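Local coordinates for sigma-54 interaction domain protein (Enterococcus faecalis, PDB 3GDW) that is of unknown function but, as the PTS fructose-type IIA domain of a longer sigma-54 activator-like protein, probably takes part in phosphoryl transfer linked to gene regulation, at residues V5-L10 and E103-A108; Q54-K59 and F83-I88; T46-L51 and N76-M81. All blocks are in the same frame, centred on the assembly; numbering follows the deposited sequence. Where two conformers were deposited one is given.

Contact 1 (V5-L10 and E103-A108); sequences VGVFVL and EAIRMA
V5 N gives its hydrogen to a water at 2.9 Å, and the same water lies at hydrogen-bonding distance, 2.9 Å, from A108 O, so it ties the approach to the strand to a carbonyl near the C-terminal end of the helix. Beside this bridge the methyl of A108 rests on the carbonyl of V5, A108 CB to V5 O being 3.7 Å. Small alanines at A104 and A108 let the helix come close, with the CA atoms of V5 and A108 5.4 Å apart.

Strand 6-12 is one of the inner strands of a four-stranded parallel sheet with order 2-1-3-4, the core of this IIA domain. Helix 98-109 covers one face of it, running almost antiparallel to the strand (164°) with local axes 8.9 Å apart. Alternation along the strand sends V7 to this helix and F8 to the opposite face, where helix 44-57 lies.

V7 carries most of the apolar contact. With CG1 anti to the backbone N (chi1 -176°), its branches spread along the helix: V7 CG1 lies 4.3 Å from A104 CB, and V7 CG2 reaches A108 CB at 3.9 Å. I105 fills in from the side. Its CA-CB bond does not aim at the strand, but the chain bends at chi2 (-72°) and brings I105 CD1 to within 3.6 Å of V7 CB. Valine, branched at CB, suits the extended strand; isoleucine, branched too, has one carbon more, and that CD1 spans the distance from the flank of the helix, where L21 and L28 of helix 16-28 also pack against it.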
ATOM      1  N   VAL B   5       6.835  -4.250  20.484  1.00 28.05           N
ATOM      2  CA  VAL B   5       6.518  -5.157  19.373  1.00 26.97           C
ATOM      3  C   VAL B   5       7.458  -4.840  18.200  1.00 26.99           C
ATOM      4  O   VAL B   5       7.678  -3.676  17.881  1.00 25.69           O
ATOM      5  CB  VAL B   5       5.040  -4.977  18.884  1.00 26.48           C
ATOM      6  CG1 VAL B   5       4.754  -5.841  17.649  1.00 26.15           C
ATOM      7  CG2 VAL B   5       4.070  -5.299  19.991  1.00 25.65           C
ATOM      8  N   GLY B   6       8.002  -5.878  17.568  1.00 27.00           N
ATOM      9  CA  GLY B   6       8.870  -5.695  16.407  1.00 27.64           C
ATOM     10  C   GLY B   6       8.080  -5.659  15.104  1.00 27.75           C
ATOM     11  O   GLY B   6       7.341  -6.605  14.774  1.00 28.66           O
ATOM     12  N   VAL B   7       8.232  -4.572  14.364  1.00 26.92           N
ATOM     13  CA  VAL B   7       7.492  -4.388  13.099  1.00 26.16           C
ATOM     14  C   VAL B   7       8.422  -4.633  11.918  1.00 26.53           C
ATOM     15  O   VAL B   7       9.496  -4.014  11.822  1.00 26.15           O
ATOM     16  CB  VAL B   7       6.878  -2.990  12.992  1.00 26.07           C
ATOM     17  CG1 VAL B   7       6.015  -2.855  11.704  1.00 24.15           C
ATOM     18  CG2 VAL B   7       6.026  -2.711  14.198  1.00 24.62           C
ATOM     19  N   PHE B   8       8.022  -5.553  11.039  1.00 25.74           N
ATOM     20  CA  PHE B   8       8.782  -5.826   9.824  1.00 25.91           C
ATOM     21  C   PHE B   8       7.894  -5.583   8.623  1.00 25.96           C
ATOM     22  O   PHE B   8       6.744  -6.074   8.576  1.00 25.76           O
ATOM     23  CB  PHE B   8       9.302  -7.278   9.816  1.00 26.51           C
ATOM     24  CG  PHE B   8      10.382  -7.534  10.839  1.00 28.17           C
ATOM     25  CD1 PHE B   8      11.725  -7.562  10.459  1.00 30.19           C
ATOM     26  CD2 PHE B   8      10.051  -7.725  12.185  1.00 30.48           C
ATOM     27  CE1 PHE B   8      12.742  -7.804  11.418  1.00 30.53           C
ATOM     28  CE2 PHE B   8      11.039  -7.952  13.149  1.00 31.73           C
ATOM     29  CZ  PHE B   8      12.390  -7.996  12.763  1.00 31.38           C
ATOM     30  N   VAL B   9       8.402  -4.811   7.662  1.00 24.97           N
ATOM     31  CA  VAL B   9       7.609  -4.495   6.464  1.00 25.74           C
ATOM     32  C   VAL B   9       8.231  -5.223   5.271  1.00 26.00           C
ATOM     33  O   VAL B   9       9.375  -4.941   4.913  1.00 25.43           O
ATOM     34  CB  VAL B   9       7.557  -2.934   6.171  1.00 25.74           C
ATOM     35  CG1 VAL B   9       6.632  -2.649   5.021  1.00 25.15           C
ATOM     36  CG2 VAL B   9       7.127  -2.124   7.417  1.00 25.45           C
ATOM     37  N   LEU B  10       7.486  -6.154   4.665  1.00 26.39           N
ATOM     38  CA  LEU B  10       8.005  -6.961   3.548  1.00 26.97           C
ATOM     39  C   LEU B  10       7.105  -6.819   2.340  1.00 26.73           C
ATOM     40  O   LEU B  10       5.907  -7.120   2.426  1.00 26.63           O
ATOM     41  CB  LEU B  10       8.099  -8.448   3.935  1.00 27.36           C
ATOM     42  CG  LEU B  10       9.446  -8.872   4.542  1.00 30.33           C
ATOM     43  CD1 LEU B  10       9.607  -8.292   5.919  1.00 33.79           C
ATOM     44  CD2 LEU B  10       9.580 -10.404   4.596  1.00 33.81           C
ATOM     45  N   GLU B 103       0.632   3.702  11.452  0.50 14.81           N
ATOM     46  CA  GLU B 103      -0.106   3.327  12.659  0.50 14.79           C
ATOM     47  C   GLU B 103       0.577   2.202  13.448  0.50 14.59           C
ATOM     48  O   GLU B 103       0.610   2.246  14.677  0.50 14.13           O
ATOM     49  CB  GLU B 103      -1.584   3.032  12.312  0.50 15.55           C
ATOM     50  CG  GLU B 103      -2.273   4.312  11.795  0.50 17.51           C
ATOM     51  CD  GLU B 103      -3.694   4.175  11.271  0.50 20.64           C
ATOM     52  OE1 GLU B 103      -3.972   3.356  10.360  0.50 22.33           O
ATOM     53  OE2 GLU B 103      -4.531   4.970  11.732  0.50 23.31           O
ATOM     54  N   ALA B 104       1.154   1.226  12.745  1.00 13.88           N
ATOM     55  CA  ALA B 104       1.866   0.120  13.394  1.00 14.30           C
ATOM     56  C   ALA B 104       3.106   0.606  14.152  1.00 14.66           C
ATOM     57  O   ALA B 104       3.307   0.271  15.309  1.00 15.11           O
ATOM     58  CB  ALA B 104       2.265  -0.925  12.373  1.00 13.44           C
ATOM     59  N   ILE B 105       3.929   1.396  13.487  1.00 15.48           N
ATOM     60  CA  ILE B 105       5.157   1.906  14.121  1.00 16.51           C
ATOM     61  C   ILE B 105       4.802   2.856  15.279  1.00 16.15           C
ATOM     62  O   ILE B 105       5.407   2.788  16.361  1.00 16.49           O
ATOM     63  CB  ILE B 105       6.077   2.587  13.061  1.00 16.12           C
ATOM     64  CG1 ILE B 105       6.492   1.571  11.978  1.00 18.94           C
ATOM     65  CG2 ILE B 105       7.305   3.196  13.694  1.00 16.75           C
ATOM     66  CD1 ILE B 105       7.498   0.526  12.412  1.00 22.10           C
ATOM     67  N   ARG B 106       3.796   3.715  15.077  1.00 16.57           N
ATOM     68  CA  ARG B 106       3.435   4.679  16.131  1.00 15.91           C
ATOM     69  C   ARG B 106       3.060   3.922  17.405  1.00 16.39           C
ATOM     70  O   ARG B 106       3.611   4.179  18.512  1.00 15.50           O
ATOM     71  CB  ARG B 106       2.280   5.579  15.684  1.00 16.56           C
ATOM     72  CG  ARG B 106       2.013   6.763  16.635  1.00 18.53           C
ATOM     73  CD  ARG B 106       0.791   7.597  16.242  1.00 21.77           C
ATOM     74  NE  ARG B 106      -0.242   6.836  15.528  1.00 26.07           N
ATOM     75  CZ  ARG B 106      -1.160   6.056  16.102  1.00 26.28           C
ATOM     76  NH1 ARG B 106      -1.192   5.909  17.428  1.00 27.51           N
ATOM     77  NH2 ARG B 106      -2.047   5.425  15.344  1.00 27.10           N
HETATM   78  N   MSE B 107       2.145   2.968  17.251  1.00 15.86           N
HETATM   79  CA  MSE B 107       1.676   2.206  18.401  1.00 16.65           C
HETATM   80  C   MSE B 107       2.770   1.335  19.004  1.00 16.54           C
HETATM   81  O   MSE B 107       2.919   1.298  20.239  1.00 16.84           O
HETATM   82  CB  MSE B 107       0.453   1.372  18.032  1.00 16.95           C
HETATM   83  CG  MSE B 107      -0.717   2.229  17.657  1.00 18.57           C
HETATM   84 SE   MSE B 107      -2.323   1.201  17.294  0.75 22.39          SE
HETATM   85  CE  MSE B 107      -1.886   0.327  15.646  1.00 28.03           C
ATOM     86  N   ALA B 108       3.539   0.649  18.155  1.00 17.01           N
ATOM     87  CA  ALA B 108       4.681  -0.136  18.639  1.00 17.62           C
ATOM     88  C   ALA B 108       5.662   0.696  19.498  1.00 18.52           C
ATOM     89  O   ALA B 108       6.061   0.272  20.611  1.00 17.90           O
ATOM     90  CB  ALA B 108       5.398  -0.801  17.483  1.00 17.20           C
TER
HETATM   91  O   HOH W   1       4.906  -2.222  21.394  1.00 23.38           O

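Contact 2 (Q54-K59 and F83-I88); sequences QVITQK and FEETGI
K59 reaches across to T86 with its long side chain, the two running past each other in opposite directions. From CB the chain leaves with CG anti to the backbone N (chi1 -172°), and K59 CG passes 4.0 Å from I88 CD1. It stays extended through CD, and K59 CE comes within 3.6 Å of T86 O. A bend at chi4 then turns NZ onto that carbonyl, with a hydrogen bond of 2.6 Å from K59 NZ to T86 O. The C=O...N angle is 123° and the donor is tilted 19° from the carbonyl plane.

T86 ends helix 78-86, whose carbonyls there would carry partial negative charge, a setting that suits an ammonium group. Helices 44-57 and 78-86 lie side by side on one face of the parallel sheet of this alpha/beta domain, and both finish here. The T86 hydroxyl forms an ST turn, T86 OG1 accepting from I88 N at 3.0 Å, and also bonds to L82 O. G87, between T86 and I88, takes positive phi, easy for a residue without a side chain. The methyl T86 CG2 meets V55 CG1 at 4.0 Å, the two side chains crossing at about a right angle, and I56 CG1 packs on that same methyl.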
ATOM      1  N   GLN B  54      17.285 -12.312  10.652  1.00 37.62           N
ATOM      2  CA  GLN B  54      17.301 -11.138  11.510  1.00 39.05           C
ATOM      3  C   GLN B  54      16.489 -11.366  12.786  1.00 39.30           C
ATOM      4  O   GLN B  54      16.928 -10.999  13.883  1.00 39.48           O
ATOM      5  CB  GLN B  54      16.835  -9.896  10.784  1.00 39.06           C
ATOM      6  CG  GLN B  54      17.250  -8.640  11.553  1.00 43.81           C
ATOM      7  CD  GLN B  54      16.747  -7.369  10.919  1.00 47.99           C
ATOM      8  OE1 GLN B  54      16.738  -7.245   9.691  1.00 50.23           O
ATOM      9  NE2 GLN B  54      16.315  -6.408  11.753  1.00 49.51           N
ATOM     10  N   VAL B  55      15.311 -11.978  12.636  1.00 39.24           N
ATOM     11  CA  VAL B  55      14.483 -12.338  13.774  1.00 39.17           C
ATOM     12  C   VAL B  55      15.296 -13.165  14.784  1.00 40.13           C
ATOM     13  O   VAL B  55      15.294 -12.858  15.983  1.00 39.83           O
ATOM     14  CB  VAL B  55      13.184 -13.060  13.315  1.00 38.87           C
ATOM     15  CG1 VAL B  55      12.516 -13.783  14.469  1.00 38.33           C
ATOM     16  CG2 VAL B  55      12.214 -12.055  12.691  1.00 36.88           C
ATOM     17  N   ILE B  56      16.015 -14.178  14.292  1.00 40.72           N
ATOM     18  CA  ILE B  56      16.788 -15.088  15.155  1.00 41.55           C
ATOM     19  C   ILE B  56      17.862 -14.348  15.963  1.00 42.44           C
ATOM     20  O   ILE B  56      18.028 -14.592  17.164  1.00 42.46           O
ATOM     21  CB  ILE B  56      17.380 -16.286  14.354  1.00 41.38           C
ATOM     22  CG1 ILE B  56      16.275 -17.321  14.091  1.00 41.32           C
ATOM     23  CG2 ILE B  56      18.598 -16.887  15.085  1.00 42.10           C
ATOM     24  CD1 ILE B  56      16.725 -18.667  13.493  1.00 43.53           C
ATOM     25  N   THR B  57      18.562 -13.436  15.295  1.00 43.14           N
ATOM     26  CA  THR B  57      19.544 -12.559  15.923  1.00 44.34           C
ATOM     27  C   THR B  57      18.941 -11.771  17.078  1.00 44.65           C
ATOM     28  O   THR B  57      19.487 -11.753  18.174  1.00 44.49           O
ATOM     29  CB  THR B  57      20.101 -11.552  14.887  1.00 44.33           C
ATOM     30  OG1 THR B  57      20.840 -12.266  13.887  1.00 45.23           O
ATOM     31  CG2 THR B  57      21.001 -10.517  15.549  1.00 45.05           C
ATOM     32  N   GLN B  58      17.810 -11.125  16.818  1.00 45.33           N
ATOM     33  CA  GLN B  58      17.218 -10.190  17.762  1.00 46.06           C
ATOM     34  C   GLN B  58      16.182 -10.837  18.678  1.00 46.29           C
ATOM     35  O   GLN B  58      15.401 -10.126  19.319  1.00 46.86           O
ATOM     36  CB  GLN B  58      16.559  -9.053  17.000  1.00 46.08           C
ATOM     37  CG  GLN B  58      17.403  -8.465  15.905  1.00 48.06           C
ATOM     38  CD  GLN B  58      16.747  -7.243  15.293  1.00 51.39           C
ATOM     39  OE1 GLN B  58      15.536  -7.205  15.097  1.00 51.15           O
ATOM     40  NE2 GLN B  58      17.550  -6.226  14.999  1.00 54.01           N
ATOM     41  N   LYS B  59      16.174 -12.167  18.741  1.00 46.18           N
ATOM     42  CA  LYS B  59      15.178 -12.908  19.517  1.00 46.63           C
ATOM     43  C   LYS B  59      14.879 -12.272  20.886  1.00 46.54           C
ATOM     44  O   LYS B  59      13.710 -12.077  21.246  1.00 46.32           O
ATOM     45  CB  LYS B  59      15.603 -14.366  19.697  1.00 46.73           C
ATOM     46  CG  LYS B  59      14.518 -15.238  20.319  1.00 48.05           C
ATOM     47  CD  LYS B  59      14.953 -16.685  20.422  1.00 49.57           C
ATOM     48  CE  LYS B  59      13.744 -17.598  20.508  1.00 51.06           C
ATOM     49  NZ  LYS B  59      13.152 -17.871  19.165  1.00 51.08           N
ATOM     50  N   PHE B  83       6.631 -18.103  13.642  1.00 33.43           N
ATOM     51  CA  PHE B  83       6.145 -18.610  14.928  1.00 33.74           C
ATOM     52  C   PHE B  83       6.519 -20.081  15.130  1.00 34.04           C
ATOM     53  O   PHE B  83       7.038 -20.435  16.181  1.00 33.44           O
ATOM     54  CB  PHE B  83       4.633 -18.434  15.105  1.00 33.60           C
ATOM     55  CG  PHE B  83       4.101 -19.145  16.317  1.00 34.55           C
ATOM     56  CD1 PHE B  83       4.359 -18.651  17.593  1.00 34.83           C
ATOM     57  CD2 PHE B  83       3.387 -20.330  16.189  1.00 34.15           C
ATOM     58  CE1 PHE B  83       3.889 -19.314  18.723  1.00 34.09           C
ATOM     59  CE2 PHE B  83       2.919 -21.005  17.312  1.00 34.13           C
ATOM     60  CZ  PHE B  83       3.167 -20.496  18.581  1.00 34.81           C
ATOM     61  N   GLU B  84       6.244 -20.921  14.128  1.00 35.03           N
ATOM     62  CA  GLU B  84       6.598 -22.347  14.180  1.00 36.08           C
ATOM     63  C   GLU B  84       8.097 -22.546  14.395  1.00 36.38           C
ATOM     64  O   GLU B  84       8.490 -23.415  15.156  1.00 36.43           O
ATOM     65  CB  GLU B  84       6.196 -23.078  12.893  1.00 36.42           C
ATOM     66  CG  GLU B  84       4.706 -23.165  12.609  1.00 37.83           C
ATOM     67  CD  GLU B  84       3.948 -23.955  13.649  1.00 39.93           C
ATOM     68  OE1 GLU B  84       4.365 -25.091  13.986  1.00 39.11           O
ATOM     69  OE2 GLU B  84       2.925 -23.423  14.130  1.00 41.82           O
ATOM     70  N   GLU B  85       8.921 -21.758  13.699  1.00 36.69           N
ATOM     71  CA  GLU B  85      10.382 -21.925  13.733  1.00 36.93           C
ATOM     72  C   GLU B  85      11.053 -21.333  14.985  1.00 37.05           C
ATOM     73  O   GLU B  85      11.971 -21.935  15.542  1.00 37.13           O
ATOM     74  CB  GLU B  85      11.034 -21.366  12.455  1.00 36.52           C
ATOM     75  CG  GLU B  85      12.563 -21.574  12.380  1.00 36.35           C
ATOM     76  CD  GLU B  85      13.160 -21.269  11.005  1.00 36.70           C
ATOM     77  OE1 GLU B  85      12.392 -21.038  10.036  1.00 34.83           O
ATOM     78  OE2 GLU B  85      14.410 -21.270  10.891  1.00 37.13           O
ATOM     79  N   THR B  86      10.609 -20.157  15.412  1.00 37.34           N
ATOM     80  CA  THR B  86      11.250 -19.452  16.528  1.00 37.34           C
ATOM     81  C   THR B  86      10.406 -19.488  17.812  1.00 37.24           C
ATOM     82  O   THR B  86      10.919 -19.255  18.904  1.00 37.63           O
ATOM     83  CB  THR B  86      11.523 -17.953  16.192  1.00 37.45           C
ATOM     84  OG1 THR B  86      10.292 -17.234  16.237  1.00 36.43           O
ATOM     85  CG2 THR B  86      12.155 -17.782  14.819  1.00 37.21           C
ATOM     86  N   GLY B  87       9.106 -19.735  17.684  1.00 37.10           N
ATOM     87  CA  GLY B  87       8.213 -19.674  18.847  1.00 36.48           C
ATOM     88  C   GLY B  87       7.863 -18.255  19.291  1.00 36.32           C
ATOM     89  O   GLY B  87       7.193 -18.075  20.312  1.00 36.52           O
ATOM     90  N   ILE B  88       8.313 -17.255  18.540  1.00 35.36           N
ATOM     91  CA  ILE B  88       7.958 -15.862  18.814  1.00 35.30           C
ATOM     92  C   ILE B  88       6.564 -15.605  18.250  1.00 34.76           C
ATOM     93  O   ILE B  88       6.300 -15.908  17.082  1.00 34.81           O
ATOM     94  CB  ILE B  88       8.974 -14.873  18.182  1.00 35.24           C
ATOM     95  CG1 ILE B  88      10.380 -15.069  18.766  1.00 36.42           C
ATOM     96  CG2 ILE B  88       8.501 -13.427  18.330  1.00 36.05           C
ATOM     97  CD1 ILE B  88      10.526 -14.601  20.220  1.00 38.41           C
TER

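Contact 3 (T46-L51 and N76-M81); sequences TMYEQL and NSFGNM
Y48 and F78 form the aromatic centre, an edge-to-face pair in which the edge of Y48 meets the face of F78. The centroids of the Y48 and F78 rings are 5.3 Å apart and the planes stand at 64°. A CH-pi contact adds to this: Y48 CB lies 3.9 Å from the F78 centroid, 20° off its normal. With CG anti to the backbone N (chi1 175°), the Y48 side chain runs past that of F78 in the opposite direction, using both its methylene and its ring edge.

The Met-aromatic contact comes from M81, here selenomethionine, whose SE lies over one face of the Y48 ring, 4.5 Å from its centroid. M81 CB touches Y48 CE1 at 3.7 Å.

These residues join helices 44-57 and 78-86, neighbours over one face of the parallel sheet, and F78 reaches down to L10 and L68 on the strands beneath. Among the apolar contacts of the F78 ring, M47 CG meets its edge at F78 CE2, 3.7 Å away, and L51 CD2 comes obliquely to F78 CD2 at 4.0 Å. The flat ring thus offers a face to Y48 and an edge to M47. Of polar links, the Y48 hydroxyl is hydrogen-bonded to E85 OE1, one turn beyond M81.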
ATOM      1  N   THR B  46      14.081 -17.320  -0.401  1.00 25.91           N
ATOM      2  CA  THR B  46      15.235 -16.473  -0.112  1.00 25.63           C
ATOM      3  C   THR B  46      14.846 -15.303   0.815  1.00 25.62           C
ATOM      4  O   THR B  46      15.599 -14.938   1.732  1.00 25.47           O
ATOM      5  CB  THR B  46      15.798 -15.886  -1.415  1.00 25.75           C
ATOM      6  OG1 THR B  46      16.112 -16.953  -2.314  1.00 26.13           O
ATOM      7  CG2 THR B  46      17.022 -15.046  -1.147  1.00 25.49           C
HETATM    8  N   MSE B  47      13.675 -14.724   0.570  1.00 25.24           N
HETATM    9  CA  MSE B  47      13.183 -13.604   1.392  1.00 26.12           C
HETATM   10  C   MSE B  47      12.868 -14.070   2.814  1.00 25.45           C
HETATM   11  O   MSE B  47      13.232 -13.411   3.789  1.00 24.98           O
HETATM   12  CB  MSE B  47      11.947 -12.970   0.775  1.00 25.78           C
HETATM   13  CG  MSE B  47      11.362 -11.869   1.640  1.00 29.08           C
HETATM   14 SE   MSE B  47      12.699 -10.391   1.922  0.75 40.72          SE
HETATM   15  CE  MSE B  47      12.624  -9.756   0.285  1.00 23.81           C
ATOM     16  N   TYR B  48      12.217 -15.218   2.925  1.00 25.53           N
ATOM     17  CA  TYR B  48      11.921 -15.763   4.235  1.00 25.90           C
ATOM     18  C   TYR B  48      13.215 -15.899   5.037  1.00 26.16           C
ATOM     19  O   TYR B  48      13.257 -15.568   6.216  1.00 25.86           O
ATOM     20  CB  TYR B  48      11.240 -17.124   4.143  1.00 26.21           C
ATOM     21  CG  TYR B  48      11.069 -17.671   5.531  1.00 27.13           C
ATOM     22  CD1 TYR B  48      10.145 -17.094   6.402  1.00 27.89           C
ATOM     23  CD2 TYR B  48      11.880 -18.703   6.003  1.00 27.30           C
ATOM     24  CE1 TYR B  48      10.009 -17.545   7.702  1.00 30.22           C
ATOM     25  CE2 TYR B  48      11.742 -19.181   7.313  1.00 28.50           C
ATOM     26  CZ  TYR B  48      10.810 -18.586   8.157  1.00 28.83           C
ATOM     27  OH  TYR B  48      10.646 -19.021   9.452  1.00 30.73           O
ATOM     28  N   GLU B  49      14.271 -16.389   4.392  1.00 26.72           N
ATOM     29  CA  GLU B  49      15.517 -16.644   5.100  1.00 28.13           C
ATOM     30  C   GLU B  49      16.165 -15.329   5.585  1.00 28.17           C
ATOM     31  O   GLU B  49      16.752 -15.300   6.668  1.00 28.70           O
ATOM     32  CB  GLU B  49      16.474 -17.511   4.268  1.00 28.20           C
ATOM     33  CG  GLU B  49      15.957 -18.913   4.078  1.00 32.25           C
ATOM     34  CD  GLU B  49      16.854 -19.808   3.233  1.00 36.95           C
ATOM     35  OE1 GLU B  49      18.045 -19.472   3.008  1.00 39.18           O
ATOM     36  OE2 GLU B  49      16.352 -20.868   2.794  1.00 38.31           O
ATOM     37  N   GLN B  50      16.026 -14.253   4.807  1.00 27.65           N
ATOM     38  CA  GLN B  50      16.487 -12.921   5.238  1.00 28.57           C
ATOM     39  C   GLN B  50      15.761 -12.501   6.513  1.00 28.00           C
ATOM     40  O   GLN B  50      16.367 -12.016   7.470  1.00 27.52           O
ATOM     41  CB  GLN B  50      16.163 -11.867   4.168  1.00 28.87           C
ATOM     42  CG  GLN B  50      16.923 -12.035   2.881  1.00 33.04           C
ATOM     43  CD  GLN B  50      18.348 -11.582   3.036  1.00 37.13           C
ATOM     44  OE1 GLN B  50      18.604 -10.432   3.418  1.00 38.46           O
ATOM     45  NE2 GLN B  50      19.286 -12.473   2.742  1.00 35.43           N
ATOM     46  N   LEU B  51      14.441 -12.668   6.508  1.00 28.50           N
ATOM     47  CA  LEU B  51      13.634 -12.254   7.647  1.00 28.25           C
ATOM     48  C   LEU B  51      13.936 -13.120   8.879  1.00 28.76           C
ATOM     49  O   LEU B  51      14.148 -12.620   9.987  1.00 28.37           O
ATOM     50  CB  LEU B  51      12.158 -12.301   7.271  1.00 28.53           C
ATOM     51  CG  LEU B  51      11.190 -12.225   8.429  1.00 26.17           C
ATOM     52  CD1 LEU B  51      11.176 -10.787   9.024  1.00 28.61           C
ATOM     53  CD2 LEU B  51       9.833 -12.624   7.904  1.00 26.63           C
ATOM     54  N   ASN B  76       2.477 -13.440   3.406  1.00 32.90           N
ATOM     55  CA  ASN B  76       1.777 -13.570   4.687  1.00 33.97           C
ATOM     56  C   ASN B  76       2.032 -14.885   5.394  1.00 33.94           C
ATOM     57  O   ASN B  76       2.050 -14.926   6.632  1.00 35.36           O
ATOM     58  CB  ASN B  76       0.276 -13.283   4.605  1.00 35.02           C
ATOM     59  CG  ASN B  76      -0.142 -12.209   5.615  1.00 36.86           C
ATOM     60  OD1 ASN B  76       0.629 -11.272   5.876  1.00 39.72           O
ATOM     61  ND2 ASN B  76      -1.347 -12.324   6.174  1.00 37.48           N
ATOM     62  N   SER B  77       2.270 -15.943   4.619  1.00 32.64           N
ATOM     63  CA  SER B  77       2.615 -17.237   5.193  1.00 31.60           C
ATOM     64  C   SER B  77       3.850 -17.195   6.090  1.00 30.74           C
ATOM     65  O   SER B  77       4.054 -18.096   6.890  1.00 29.49           O
ATOM     66  CB  SER B  77       2.812 -18.270   4.093  1.00 31.84           C
ATOM     67  OG  SER B  77       3.948 -17.956   3.328  1.00 32.51           O
ATOM     68  N   PHE B  78       4.664 -16.142   5.973  1.00 29.82           N
ATOM     69  CA  PHE B  78       5.886 -16.046   6.796  1.00 29.59           C
ATOM     70  C   PHE B  78       5.552 -15.906   8.267  1.00 29.58           C
ATOM     71  O   PHE B  78       6.348 -16.290   9.117  1.00 29.08           O
ATOM     72  CB  PHE B  78       6.786 -14.855   6.403  1.00 29.27           C
ATOM     73  CG  PHE B  78       7.382 -14.951   5.034  1.00 29.09           C
ATOM     74  CD1 PHE B  78       7.248 -16.102   4.258  1.00 28.02           C
ATOM     75  CD2 PHE B  78       8.125 -13.887   4.535  1.00 28.59           C
ATOM     76  CE1 PHE B  78       7.823 -16.182   2.989  1.00 28.93           C
ATOM     77  CE2 PHE B  78       8.716 -13.954   3.273  1.00 28.82           C
ATOM     78  CZ  PHE B  78       8.557 -15.097   2.491  1.00 30.57           C
ATOM     79  N   GLY B  79       4.390 -15.331   8.562  1.00 29.84           N
ATOM     80  CA  GLY B  79       4.006 -15.088   9.953  1.00 31.22           C
ATOM     81  C   GLY B  79       3.928 -16.371  10.752  1.00 31.94           C
ATOM     82  O   GLY B  79       4.550 -16.498  11.808  1.00 32.49           O
ATOM     83  N   ASN B  80       3.170 -17.332  10.241  1.00 32.44           N
ATOM     84  CA  ASN B  80       3.051 -18.591  10.922  1.00 33.74           C
ATOM     85  C   ASN B  80       4.375 -19.354  10.860  1.00 33.33           C
ATOM     86  O   ASN B  80       4.740 -20.017  11.826  1.00 33.59           O
ATOM     87  CB  ASN B  80       1.888 -19.423  10.371  1.00 33.99           C
ATOM     88  CG  ASN B  80       1.809 -20.804  11.000  1.00 37.32           C
ATOM     89  OD1 ASN B  80       1.883 -20.947  12.224  1.00 41.38           O
ATOM     90  ND2 ASN B  80       1.672 -21.834  10.164  1.00 40.12           N
HETATM   91  N   MSE B  81       5.096 -19.241   9.743  1.00 32.86           N
HETATM   92  CA  MSE B  81       6.390 -19.919   9.597  1.00 32.73           C
HETATM   93  C   MSE B  81       7.373 -19.487  10.678  1.00 32.09           C
HETATM   94  O   MSE B  81       8.053 -20.317  11.266  1.00 31.60           O
HETATM   95  CB  MSE B  81       6.999 -19.659   8.219  1.00 33.05           C
HETATM   96  CG  MSE B  81       6.663 -20.709   7.186  1.00 36.07           C
HETATM   97 SE   MSE B  81       7.129 -20.097   5.390  0.75 42.15          SE
HETATM   98  CE  MSE B  81       6.058 -21.374   4.345  1.00 42.59           C
TER

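Helices 44-57 and 78-86 supply both contact 2 and contact 3, whose centres lie 11 Å apart: contact 3 joins their earlier parts and contact 2 their C-terminal ends, and a probable hydrogen bond between Y48 and E85 links the two. Along the chain the segments alternate, 46-51, 54-59, 76-81, 83-88. Contact 1, with its centre about 16 Å from the centre of each of the others, brackets all four and fastens helix 98-109 to the other face of the sheet. Strand 6-12 lies between them, since F8 and L10 touch V55, L51, M47 and F78 while V5 and V7 face helix 98-109. The contacts thus lie on both faces of the sheet in a three-layer alpha/beta sandwich, the IIA domain.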